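Local structure of ribose ABC transporter, substrate binding protein (4KQ9) at residues 110-113 with 114-117; 19-22 with 23-26; 30-33 with 34-37. The protein probably binds ribose or a related sugar outside the cell membrane and hands it to an ABC transporter for uptake. The protein carries 1 engineered substitution. All blocks are in the same frame, centred on the assembly; numbering follows the deposited sequence. Where two conformers were deposited one is given.

Contact 1. Residues 110-113 with 114-117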
ATOM      1  N   SER A 110       1.077  -5.154  -2.969  1.00 12.89           N
ATOM      2  CA  SER A 110      -0.098  -4.799  -3.761  1.00 15.78           C
ATOM      3  C   SER A 110       0.289  -4.437  -5.185  1.00 14.05           C
ATOM      4  O   SER A 110       1.382  -3.984  -5.435  1.00 17.60           O
ATOM      5  CB  SER A 110      -0.847  -3.563  -3.170  1.00 17.07           C
ATOM      6  OG  SER A 110      -1.186  -3.764  -1.856  1.00 18.79           O
ATOM      7  N   ASP A 111      -0.678  -4.606  -6.076  1.00 15.41           N
ATOM      8  CA  ASP A 111      -0.629  -4.110  -7.435  1.00 15.81           C
ATOM      9  C   ASP A 111      -1.239  -2.711  -7.444  1.00 15.14           C
ATOM     10  O   ASP A 111      -2.476  -2.558  -7.427  1.00 15.66           O
ATOM     11  CB  ASP A 111      -1.489  -5.031  -8.287  1.00 18.37           C
ATOM     12  CG  ASP A 111      -1.533  -4.619  -9.765  1.00 21.08           C
ATOM     13  OD1 ASP A 111      -0.973  -3.577 -10.140  1.00 22.97           O
ATOM     14  OD2 ASP A 111      -2.164  -5.384 -10.534  1.00 26.21           O
ATOM     15  N   PHE A 112      -0.373  -1.726  -7.421  1.00 15.65           N
ATOM     16  CA  PHE A 112      -0.779  -0.340  -7.265  1.00 18.48           C
ATOM     17  C   PHE A 112      -1.651   0.091  -8.473  1.00 17.65           C
ATOM     18  O   PHE A 112      -2.541   0.895  -8.288  1.00 17.45           O
ATOM     19  CB  PHE A 112       0.412   0.585  -7.128  1.00 19.32           C
ATOM     20  CG  PHE A 112       1.322   0.320  -5.936  1.00 22.38           C
ATOM     21  CD1 PHE A 112       0.834  -0.096  -4.717  1.00 21.97           C
ATOM     22  CD2 PHE A 112       2.704   0.633  -6.040  1.00 25.34           C
ATOM     23  CE1 PHE A 112       1.676  -0.319  -3.636  1.00 23.88           C
ATOM     24  CE2 PHE A 112       3.554   0.442  -4.952  1.00 26.84           C
ATOM     25  CZ  PHE A 112       3.038  -0.045  -3.742  1.00 25.65           C
ATOM     26  N   ALA A 113      -1.444  -0.502  -9.660  1.00 16.69           N
ATOM     27  CA  ALA A 113      -2.282  -0.217 -10.872  1.00 17.01           C
ATOM     28  C   ALA A 113      -3.663  -0.707 -10.723  1.00 19.68           C
ATOM     29  O   ALA A 113      -4.609  -0.056 -11.140  1.00 19.08           O
ATOM     30  CB  ALA A 113      -1.646  -0.850 -12.105  1.00 19.13           C
ATOM     31  N   GLU A 114      -3.820  -1.868 -10.065  1.00 20.44           N
ATOM     32  CA  GLU A 114      -5.126  -2.386  -9.719  1.00 23.23           C
ATOM     33  C   GLU A 114      -5.885  -1.483  -8.746  1.00 19.50           C
ATOM     34  O   GLU A 114      -7.055  -1.228  -8.945  1.00 19.96           O
ATOM     35  CB  GLU A 114      -5.007  -3.754  -9.077  1.00 27.91           C
ATOM     36  CG  GLU A 114      -6.161  -4.640  -9.420  1.00 39.09           C
ATOM     37  CD  GLU A 114      -6.961  -5.024  -8.206  1.00 48.29           C
ATOM     38  OE1 GLU A 114      -6.497  -5.878  -7.410  1.00 61.38           O
ATOM     39  OE2 GLU A 114      -8.072  -4.482  -8.059  1.00 59.18           O
ATOM     40  N   ILE A 115      -5.198  -1.016  -7.712  1.00 17.06           N
ATOM     41  CA  ILE A 115      -5.784  -0.012  -6.791  1.00 15.43           C
ATOM     42  C   ILE A 115      -6.384   1.185  -7.580  1.00 13.96           C
ATOM     43  O   ILE A 115      -7.504   1.549  -7.331  1.00 13.18           O
ATOM     44  CB  ILE A 115      -4.764   0.454  -5.775  1.00 15.89           C
ATOM     45  CG1 ILE A 115      -4.420  -0.761  -4.869  1.00 16.54           C
ATOM     46  CG2 ILE A 115      -5.355   1.545  -4.891  1.00 15.85           C
ATOM     47  CD1 ILE A 115      -3.247  -0.582  -3.980  1.00 16.63           C
ATOM     48  N   GLY A 116      -5.622   1.761  -8.461  1.00 13.98           N
ATOM     49  CA  GLY A 116      -6.057   2.882  -9.365  1.00 14.96           C
ATOM     50  C   GLY A 116      -7.262   2.591 -10.226  1.00 18.68           C
ATOM     51  O   GLY A 116      -8.172   3.413 -10.325  1.00 16.83           O
ATOM     52  N   ARG A 117      -7.322   1.395 -10.819  1.00 18.61           N
ATOM     53  CA  ARG A 117      -8.476   0.993 -11.635  0.50 21.01           C
ATOM     54  C   ARG A 117      -9.712   0.768 -10.798  1.00 20.53           C
ATOM     55  O   ARG A 117     -10.837   1.075 -11.230  1.00 17.48           O
ATOM     56  CB  ARG A 117      -8.177  -0.304 -12.415  0.50 23.33           C
ATOM     57  CG  ARG A 117      -7.246  -0.109 -13.597  0.50 26.83           C
ATOM     58  CD  ARG A 117      -7.127  -1.345 -14.505  0.50 28.95           C
ATOM     59  NE  ARG A 117      -5.873  -2.030 -14.254  0.50 31.95           N
ATOM     60  CZ  ARG A 117      -5.742  -3.053 -13.414  0.50 30.86           C
ATOM     61  NH1 ARG A 117      -4.565  -3.574 -13.237  0.50 29.38           N
ATOM     62  NH2 ARG A 117      -6.791  -3.557 -12.772  0.50 30.81           N
TER
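D111 and I115 are joined by a backbone bond, I115 N to D111 O at 3.1 Å with an N-H...O angle of 164°, which opens helix 112-126. D111 is its N-cap, a place that suits a short acidic side chain. With CG anti to the backbone N (chi1 180°), the carboxylate turns toward the first turn, where OD1 accepts two weak bonds, from A113 N at 3.1 Å and from E114 N at 3.3 Å. With an alanine here, the N-H groups of A113 and E114 would probably lose this acceptor. Helix bonds of G116 to F112 and of R117 to A113 follow. R117 was modelled in two conformers; in one of them a guanidinium face lies over the carbonyl of A113 and NH1 stops 4.0 Å from D111 OD2, beyond a salt bridge, so any attraction between the two charges remains doubtful. On the apolar side I115 lies alongside F112: I115 CD1 is 4.2 Å from F112 CD1, at the edge of the ring, and 3.9 Å from S110 CB. Beyond them, S110 OG bonds to Q245, F112 meets F144 edge-to-face, and A113 and R117 rest on A151, so that the helix following strand 106-109 lies against helix 143-159.

Contact 2. Residues 19-22 with 23-26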
ATOM      1  N   ILE A  19       4.578   3.478  12.567  1.00 35.85           N
ATOM      2  CA  ILE A  19       3.697   3.453  11.362  1.00 31.52           C
ATOM      3  C   ILE A  19       2.765   2.252  11.421  1.00 28.55           C
ATOM      4  O   ILE A  19       3.227   1.079  11.474  1.00 25.65           O
ATOM      5  CB  ILE A  19       4.501   3.426  10.065  1.00 32.30           C
ATOM      6  CG1 ILE A  19       5.531   4.550  10.038  1.00 29.75           C
ATOM      7  CG2 ILE A  19       3.549   3.475   8.856  1.00 32.55           C
ATOM      8  CD1 ILE A  19       6.703   4.265   9.135  1.00 31.95           C
ATOM      9  N   PRO A  20       1.440   2.516  11.482  1.00 25.51           N
ATOM     10  CA  PRO A  20       0.505   1.410  11.677  1.00 23.11           C
ATOM     11  C   PRO A  20       0.637   0.308  10.609  1.00 22.99           C
ATOM     12  O   PRO A  20       0.631  -0.860  10.928  1.00 22.96           O
ATOM     13  CB  PRO A  20      -0.855   2.096  11.569  1.00 25.06           C
ATOM     14  CG  PRO A  20      -0.586   3.429  12.237  1.00 26.69           C
ATOM     15  CD  PRO A  20       0.759   3.826  11.652  1.00 26.99           C
ATOM     16  N   PHE A  21       0.785   0.711   9.361  1.00 21.42           N
ATOM     17  CA  PHE A  21       0.770  -0.256   8.243  1.00 21.68           C
ATOM     18  C   PHE A  21       1.890  -1.302   8.437  1.00 21.44           C
ATOM     19  O   PHE A  21       1.645  -2.472   8.384  1.00 21.89           O
ATOM     20  CB  PHE A  21       0.935   0.519   6.963  1.00 21.13           C
ATOM     21  CG  PHE A  21       1.039  -0.347   5.732  1.00 21.86           C
ATOM     22  CD1 PHE A  21      -0.104  -0.957   5.200  1.00 23.61           C
ATOM     23  CD2 PHE A  21       2.265  -0.553   5.121  1.00 22.46           C
ATOM     24  CE1 PHE A  21      -0.003  -1.741   4.043  1.00 21.61           C
ATOM     25  CE2 PHE A  21       2.359  -1.331   3.964  1.00 23.11           C
ATOM     26  CZ  PHE A  21       1.198  -1.923   3.446  1.00 21.66           C
ATOM     27  N   PHE A  22       3.106  -0.850   8.704  1.00 21.85           N
ATOM     28  CA  PHE A  22       4.275  -1.756   8.907  1.00 22.69           C
ATOM     29  C   PHE A  22       4.232  -2.502  10.199  1.00 23.24           C
ATOM     30  O   PHE A  22       4.585  -3.695  10.253  1.00 23.27           O
ATOM     31  CB  PHE A  22       5.596  -1.024   8.698  1.00 25.49           C
ATOM     32  CG  PHE A  22       5.744  -0.478   7.312  1.00 27.12           C
ATOM     33  CD1 PHE A  22       6.089  -1.308   6.263  1.00 27.09           C
ATOM     34  CD2 PHE A  22       5.484   0.859   7.048  1.00 28.59           C
ATOM     35  CE1 PHE A  22       6.147  -0.831   4.971  1.00 27.52           C
ATOM     36  CE2 PHE A  22       5.541   1.353   5.751  1.00 29.95           C
ATOM     37  CZ  PHE A  22       5.912   0.513   4.712  1.00 30.34           C
ATOM     38  N   ASN A  23       3.648  -1.892  11.231  1.00 23.14           N
ATOM     39  CA  ASN A  23       3.349  -2.634  12.412  1.00 24.52           C
ATOM     40  C   ASN A  23       2.446  -3.817  12.104  1.00 21.85           C
ATOM     41  O   ASN A  23       2.684  -4.889  12.616  1.00 20.52           O
ATOM     42  CB  ASN A  23       2.769  -1.731  13.537  1.00 29.06           C
ATOM     43  CG  ASN A  23       3.843  -0.881  14.202  1.00 33.84           C
ATOM     44  OD1 ASN A  23       4.986  -1.268  14.275  1.00 37.29           O
ATOM     45  ND2 ASN A  23       3.473   0.308  14.664  1.00 43.85           N
ATOM     46  N   ARG A  24       1.431  -3.652  11.246  1.00 19.80           N
ATOM     47  CA  ARG A  24       0.484  -4.717  10.984  1.00 19.22           C
ATOM     48  C   ARG A  24       1.118  -5.809  10.123  1.00 15.06           C
ATOM     49  O   ARG A  24       0.784  -6.982  10.251  1.00 17.22           O
ATOM     50  CB  ARG A  24      -0.809  -4.200  10.295  1.00 23.42           C
ATOM     51  CG  ARG A  24      -1.929  -3.775  11.279  1.00 31.57           C
ATOM     52  CD  ARG A  24      -3.324  -3.643  10.626  1.00 35.58           C
ATOM     53  NE  ARG A  24      -3.328  -2.927   9.322  1.00 40.62           N
ATOM     54  CZ  ARG A  24      -3.213  -1.601   9.149  1.00 42.67           C
ATOM     55  NH1 ARG A  24      -3.084  -0.791  10.206  1.00 43.26           N
ATOM     56  NH2 ARG A  24      -3.237  -1.071   7.921  1.00 37.46           N
ATOM     57  N   ILE A  25       1.953  -5.422   9.209  1.00 15.01           N
ATOM     58  CA  ILE A  25       2.687  -6.444   8.429  1.00 15.94           C
ATOM     59  C   ILE A  25       3.553  -7.314   9.400  1.00 18.70           C
ATOM     60  O   ILE A  25       3.532  -8.514   9.307  1.00 16.47           O
ATOM     61  CB  ILE A  25       3.571  -5.841   7.375  1.00 16.15           C
ATOM     62  CG1 ILE A  25       2.747  -5.043   6.346  1.00 16.34           C
ATOM     63  CG2 ILE A  25       4.295  -6.951   6.651  1.00 16.29           C
ATOM     64  CD1 ILE A  25       3.603  -4.564   5.213  1.00 17.31           C
ATOM     65  N   GLY A  26       4.285  -6.662  10.315  1.00 19.52           N
ATOM     66  CA  GLY A  26       5.069  -7.379  11.327  1.00 21.35           C
ATOM     67  C   GLY A  26       4.243  -8.374  12.101  1.00 21.48           C
ATOM     68  O   GLY A  26       4.661  -9.507  12.289  1.00 23.88           O
TER
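I25 reaches back one turn of helix 20-35 to touch both F21 and F22, and this is the tight side of the contact. Its CD1 lies 3.7 Å from F21 CE2 and 4.2 Å from F22 CD1, while CG1 comes over one face of the F21 ring. The two rings also meet each other: F21 turns its edge to its neighbour, and its CD2 stands 3.7 Å above the centre of the F22 ring. A chi1 of 176° puts the F21 ring opposite its backbone N and carries it toward A247 and Q250 of helix 247-264. I25 touches A247 as well, and also Y12 of strand 9-15, where F22 leans on T14; flat or branched apolar groups suit a helix packed on a sheet.

The other side is polar and more open. P20 fits the first turn well, since the N-H it lacks would have no helix carbonyl to bond. I19, just before it, cannot cap through its side chain, yet its carbonyl starts the helix, N23 N to I19 O at 3.0 Å and 166°. N23 sends ND2 to A17 O. R24 lays a guanidinium face over P20 O, with NH1 3.8 Å from it, and brings NH2 to the F21 edge, the two planes 79° apart; its NE is held by a salt bridge to E297.

The mixture gives an aromatic pair packed against each other and I25, with charge at the margin. The side chain of F21 is about 4 Å from a glycerol, probably from the crystallisation liquor, in a position consistent with the sugar cleft, as in ribose-binding proteins whose first helix starts with two phenylalanines.

Contact 3. Residues 30-33 with 34-37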
ATOM      1  N   LYS A  30       4.738 -12.366  12.079  1.00 19.89           N
ATOM      2  CA  LYS A  30       5.017 -13.053  13.353  1.00 23.27           C
ATOM      3  C   LYS A  30       4.111 -14.187  13.607  1.00 21.51           C
ATOM      4  O   LYS A  30       4.565 -15.268  13.933  1.00 25.55           O
ATOM      5  CB  LYS A  30       4.931 -12.081  14.538  1.00 27.72           C
ATOM      6  CG  LYS A  30       6.151 -11.235  14.707  1.00 33.25           C
ATOM      7  CD  LYS A  30       6.177 -10.536  16.074  1.00 43.15           C
ATOM      8  CE  LYS A  30       5.725  -9.082  15.990  1.00 50.17           C
ATOM      9  NZ  LYS A  30       5.350  -8.580  17.338  1.00 54.10           N
ATOM     10  N   ALA A  31       2.820 -13.989  13.400  1.00 21.70           N
ATOM     11  CA  ALA A  31       1.883 -15.024  13.610  1.00 23.49           C
ATOM     12  C   ALA A  31       2.156 -16.216  12.678  1.00 23.98           C
ATOM     13  O   ALA A  31       2.038 -17.417  13.063  1.00 21.49           O
ATOM     14  CB  ALA A  31       0.475 -14.509  13.407  1.00 25.72           C
ATOM     15  N   GLN A  32       2.441 -15.929  11.414  1.00 20.77           N
ATOM     16  CA  GLN A  32       2.629 -17.079  10.510  1.00 19.87           C
ATOM     17  C   GLN A  32       3.956 -17.782  10.725  1.00 16.27           C
ATOM     18  O   GLN A  32       4.067 -18.947  10.407  1.00 17.10           O
ATOM     19  CB  GLN A  32       2.483 -16.712   9.038  1.00 19.28           C
ATOM     20  CG  GLN A  32       2.350 -17.928   8.076  1.00 19.16           C
ATOM     21  CD  GLN A  32       1.186 -18.863   8.274  1.00 21.01           C
ATOM     22  OE1 GLN A  32       0.235 -18.595   8.993  1.00 23.47           O
ATOM     23  NE2 GLN A  32       1.248 -19.979   7.602  1.00 21.46           N
ATOM     24  N   ALA A  33       4.963 -17.048  11.128  1.00 16.48           N
ATOM     25  CA  ALA A  33       6.243 -17.600  11.405  1.00 17.56           C
ATOM     26  C   ALA A  33       6.179 -18.679  12.499  1.00 21.53           C
ATOM     27  O   ALA A  33       6.831 -19.733  12.402  1.00 21.28           O
ATOM     28  CB  ALA A  33       7.171 -16.488  11.779  1.00 16.93           C
ATOM     29  N   THR A  34       5.296 -18.436  13.480  1.00 21.42           N
ATOM     30  CA  THR A  34       5.022 -19.390  14.514  1.00 23.75           C
ATOM     31  C   THR A  34       4.399 -20.638  13.949  1.00 26.26           C
ATOM     32  O   THR A  34       4.812 -21.729  14.321  1.00 22.68           O
ATOM     33  CB  THR A  34       4.094 -18.740  15.573  1.00 22.95           C
ATOM     34  OG1 THR A  34       4.846 -17.683  16.205  1.00 22.51           O
ATOM     35  CG2 THR A  34       3.549 -19.762  16.562  1.00 28.01           C
ATOM     36  N   VAL A  35       3.431 -20.474  13.049  1.00 22.63           N
ATOM     37  CA  VAL A  35       2.772 -21.595  12.456  1.00 24.87           C
ATOM     38  C   VAL A  35       3.714 -22.483  11.658  1.00 25.63           C
ATOM     39  O   VAL A  35       3.624 -23.710  11.693  1.00 26.24           O
ATOM     40  CB  VAL A  35       1.659 -21.092  11.526  1.00 25.38           C
ATOM     41  CG1 VAL A  35       1.130 -22.237  10.695  1.00 28.23           C
ATOM     42  CG2 VAL A  35       0.529 -20.464  12.368  1.00 27.14           C
ATOM     43  N   ARG A  36       4.599 -21.854  10.916  1.00 23.48           N
ATOM     44  CA  ARG A  36       5.560 -22.583  10.079  1.00 24.92           C
ATOM     45  C   ARG A  36       6.807 -23.021  10.892  1.00 24.70           C
ATOM     46  O   ARG A  36       7.737 -23.618  10.341  1.00 29.35           O
ATOM     47  CB  ARG A  36       6.002 -21.686   8.927  1.00 21.88           C
ATOM     48  CG  ARG A  36       4.915 -21.281   7.943  1.00 21.06           C
ATOM     49  CD  ARG A  36       4.143 -22.484   7.443  1.00 20.90           C
ATOM     50  NE  ARG A  36       4.984 -23.359   6.618  1.00 21.27           N
ATOM     51  CZ  ARG A  36       5.073 -23.295   5.282  1.00 22.76           C
ATOM     52  NH1 ARG A  36       4.408 -22.381   4.591  1.00 21.00           N
ATOM     53  NH2 ARG A  36       5.819 -24.168   4.616  1.00 22.91           N
ATOM     54  N   ARG A  37       6.853 -22.638  12.154  1.00 28.92           N
ATOM     55  CA  ARG A  37       7.922 -22.981  13.090  1.00 30.10           C
ATOM     56  C   ARG A  37       9.307 -22.474  12.751  1.00 32.01           C
ATOM     57  O   ARG A  37      10.297 -23.142  13.012  1.00 25.55           O
ATOM     58  CB  ARG A  37       7.933 -24.488  13.356  1.00 32.40           C
ATOM     59  CG  ARG A  37       6.686 -24.910  14.107  1.00 36.93           C
ATOM     60  CD  ARG A  37       6.791 -26.277  14.765  1.00 44.13           C
ATOM     61  NE  ARG A  37       6.613 -27.307  13.768  1.00 42.79           N
ATOM     62  CZ  ARG A  37       7.446 -28.319  13.541  1.00 54.02           C
ATOM     63  NH1 ARG A  37       7.145 -29.172  12.567  1.00 53.28           N
ATOM     64  NH2 ARG A  37       8.549 -28.521  14.275  1.00 53.32           N
TER
HETATM   65  O   HOH W   1       6.883 -15.686  15.166  1.00 34.52           O
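Q32 lays its amide against V35 and R36, one turn on along helix 20-35. The chain bends at chi2 (60°), which brings NE2 within 3.8 Å of both V35 CG1 and R36 CD, and OE1 to 3.9 Å from V35 CG2. R36 follows the same side, and its backbone N bonds to Q32 O at 3.0 Å. Around the helix from this cluster, T34 N bonds to K30 O at 3.3 Å; a water donates to the same carbonyl at 2.7 Å and pairs with T34 OG1 at 3.0 Å, a bridge suited to a threonine on an exposed turn.

What fixes the long polar groups comes from helix 247-264. D256 OD1 takes both Q32 NE2 and R36 NH1, while R36 NH2 pairs with D260 and E263. The guanidinium stands nearly at right angles to the Q32 amide, the planes 81° apart, and three acidic partners probably hold its rotation firmly. A33, small and buried, rests on F40 of strand 39-45.

At R37 a positive phi of 62°, most often taken by glycine, and two bonds into the last turn make a Schellman motif. Separately, R37 N bonds back to T34 O at 3.1 Å. This is the C-terminal end of the helix in the beta-alpha-beta crossover from strand 9-15 to strand 39-45.

Contacts 2 and 3 are the two ends of one element, helix 20-35, with centres about 17 Å apart; contact 1 begins a separate helix, 112-126. Contacts 1 and 2 are partly buried near the middle of the chain, their nearest atoms about 6 Å apart, whereas contact 3 lies at the surface, its centre about 23 Å from the chain centre. The chemistry follows the place: contact 1 caps a helix with a carboxylate, contact 2 starts one with backbone bonds and aromatic packing, and contact 3 ends one with a turn and charged pairs. Helix 247-264 flanks both contacts 2 and 3, mainly through A247 in one and acidic partners of Q32 and R36 in the other.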